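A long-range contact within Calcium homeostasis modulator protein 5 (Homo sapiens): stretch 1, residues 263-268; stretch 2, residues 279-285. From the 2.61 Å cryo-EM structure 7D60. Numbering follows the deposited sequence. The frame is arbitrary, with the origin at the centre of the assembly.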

# COMPACT_ATOMS: atom_id res chain seq x y z
N GLU A 263 -53.70 -33.62 -5.45
CA GLU A 263 -54.35 -32.76 -6.43
C GLU A 263 -55.33 -31.80 -5.79
O GLU A 263 -55.59 -30.73 -6.35
CB GLU A 263 -55.07 -33.61 -7.48
CG GLU A 263 -54.17 -34.56 -8.25
CD GLU A 263 -53.05 -33.87 -9.00
OE1 GLU A 263 -53.33 -33.22 -10.03
OE2 GLU A 263 -51.88 -33.98 -8.57
N ALA A 264 -55.90 -32.15 -4.64
CA ALA A 264 -56.82 -31.25 -3.96
C ALA A 264 -56.09 -30.09 -3.29
O ALA A 264 -56.66 -29.01 -3.14
CB ALA A 264 -57.65 -32.01 -2.94
N ALA A 265 -54.84 -30.29 -2.90
CA ALA A 265 -54.06 -29.25 -2.27
C ALA A 265 -53.38 -28.33 -3.27
O ALA A 265 -52.64 -27.43 -2.86
CB ALA A 265 -53.00 -29.86 -1.35
N SER A 266 -53.60 -28.53 -4.57
CA SER A 266 -52.98 -27.72 -5.61
C SER A 266 -53.99 -26.84 -6.34
O SER A 266 -53.68 -26.32 -7.42
CB SER A 266 -52.25 -28.61 -6.61
OG SER A 266 -51.00 -29.04 -6.09
N GLU A 267 -55.18 -26.66 -5.79
CA GLU A 267 -56.20 -25.88 -6.46
C GLU A 267 -55.96 -24.38 -6.25
O GLU A 267 -54.97 -23.96 -5.65
CB GLU A 267 -57.58 -26.28 -5.98
CG GLU A 267 -58.00 -27.65 -6.44
CD GLU A 267 -59.39 -28.01 -6.00
OE1 GLU A 267 -60.07 -27.15 -5.40
OE2 GLU A 267 -59.82 -29.16 -6.24
N LEU A 268 -56.88 -23.58 -6.76
CA LEU A 268 -56.77 -22.13 -6.72
C LEU A 268 -57.56 -21.60 -5.53
O LEU A 268 -58.71 -21.99 -5.32
CB LEU A 268 -57.28 -21.52 -8.02
CG LEU A 268 -56.76 -20.15 -8.41
CD1 LEU A 268 -55.25 -20.19 -8.59
CD2 LEU A 268 -57.44 -19.70 -9.69
N SER A 279 -54.91 -20.51 3.06
CA SER A 279 -54.36 -21.17 1.88
C SER A 279 -55.31 -22.29 1.50
O SER A 279 -56.30 -22.55 2.19
CB SER A 279 -52.95 -21.70 2.11
OG SER A 279 -52.92 -22.64 3.16
N THR A 280 -55.00 -22.96 0.40
CA THR A 280 -55.76 -24.13 0.01
C THR A 280 -55.27 -25.39 0.71
O THR A 280 -55.99 -26.39 0.74
CB THR A 280 -55.73 -24.32 -1.50
OG1 THR A 280 -56.48 -25.48 -1.86
CG2 THR A 280 -54.32 -24.46 -1.99
N LEU A 281 -54.07 -25.36 1.28
CA LEU A 281 -53.61 -26.43 2.14
C LEU A 281 -54.21 -26.32 3.53
O LEU A 281 -54.42 -27.34 4.19
CB LEU A 281 -52.09 -26.43 2.22
CG LEU A 281 -51.41 -27.64 2.82
CD1 LEU A 281 -51.88 -28.89 2.13
CD2 LEU A 281 -49.92 -27.50 2.66
N HIS A 282 -54.48 -25.10 3.99
CA HIS A 282 -55.22 -24.89 5.23
C HIS A 282 -56.65 -25.39 5.10
O HIS A 282 -57.23 -25.89 6.06
CB HIS A 282 -55.18 -23.41 5.59
CG HIS A 282 -55.73 -23.07 6.94
ND1 HIS A 282 -55.97 -21.77 7.34
CD2 HIS A 282 -56.06 -23.85 8.00
CE1 HIS A 282 -56.44 -21.77 8.57
NE2 HIS A 282 -56.51 -23.01 8.99
N ARG A 283 -57.23 -25.28 3.91
CA ARG A 283 -58.63 -25.62 3.73
C ARG A 283 -58.86 -27.13 3.68
O ARG A 283 -59.84 -27.62 4.24
CB ARG A 283 -59.18 -24.96 2.48
CG ARG A 283 -60.67 -25.12 2.29
CD ARG A 283 -61.09 -24.70 0.91
NE ARG A 283 -60.37 -25.46 -0.11
CZ ARG A 283 -60.96 -26.27 -0.98
NH1 ARG A 283 -62.27 -26.43 -0.97
NH2 ARG A 283 -60.22 -26.92 -1.88
N VAL A 284 -57.96 -27.88 3.03
CA VAL A 284 -58.17 -29.33 2.94
C VAL A 284 -57.80 -30.05 4.23
O VAL A 284 -58.21 -31.20 4.42
CB VAL A 284 -57.39 -29.93 1.76
CG1 VAL A 284 -57.77 -29.24 0.48
CG2 VAL A 284 -55.90 -29.84 1.99
N VAL A 285 -57.04 -29.41 5.12
CA VAL A 285 -56.77 -30.01 6.42
C VAL A 285 -57.94 -29.80 7.37
O VAL A 285 -58.37 -30.72 8.06
CB VAL A 285 -55.45 -29.43 6.98
CG1 VAL A 285 -55.26 -29.80 8.43
CG2 VAL A 285 -54.29 -29.96 6.18

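This is a small, mainly van der Waals contact in which a short segment, largely loop, packs against the beginning of a helix, with a single long salt bridge and no hydrogen bond across the interface. The two stretches bury 269 Å² between them, both sides summed, and the closest CA atoms across the contact are those of Ala 265 and Leu 281, 5.3 Å apart.

So close an approach leaves little room for side chains, and the most heavily covered residue of stretch 1 is correspondingly small. Ala 265, which is buried, has 60 Å² covered by stretch 2. Ala 265 CB lies 3.8 Å from CD1 of Leu 281 and 4.4 Å from CG2 of Val 284, so one methyl group meets two branched apolar side chains one turn apart on the helix. The CA-to-CB bond of Leu 281 points sideways, but its t, p rotamer brings the end of the chain nearer to the alanine. Val 284 points toward stretch 1 and uses both methyls: while CG2 faces Ala 265, Val 284 CG1 sits 4.4 Å from CB of Ala 264 and 3.8 Å from Ala 264 O.

Thr 280 is the other residue pointing toward stretch 1, and 59 Å² of it is covered. With chi1 at 179°, the methyl Thr 280 CG2 lies 3.5 Å from Ala 265 O and 3.8 Å from Glu 267 O, packing against backbone carbonyls. Thr 280 OG1 is 3.8 Å from Ala 264 O, too far for a hydrogen bond; the threonine therefore contributes by shape and packing here.

The polar component comes from Glu 267 and Arg 283. OE1 of Glu 267 and NH2 of Arg 283 are 3.5 Å apart, a salt bridge with no accompanying hydrogen bond, and the carboxylate oxygen approaches the guanidinium obliquely. Both side chains start sideways; the arginine's t, t, p course through chi3 carries its end nearer to stretch 1. There, Ala 264 O lies at the guanidinium edge, near its plane, though 4.3 Å from Arg 283 NH2. Long, charged side chains suit these partly exposed positions, since their charged ends need not be buried to meet.

The helix of stretch 2 is capped within its own stretch. Ser 279, at the N-cap position, accepts a hydrogen bond through OG from His 282 N at 3.0 Å, with an N-H...acceptor angle of 153°. This satisfies a backbone amide in the first turn, the same turn that carries Thr 280 and Leu 281 into the contact.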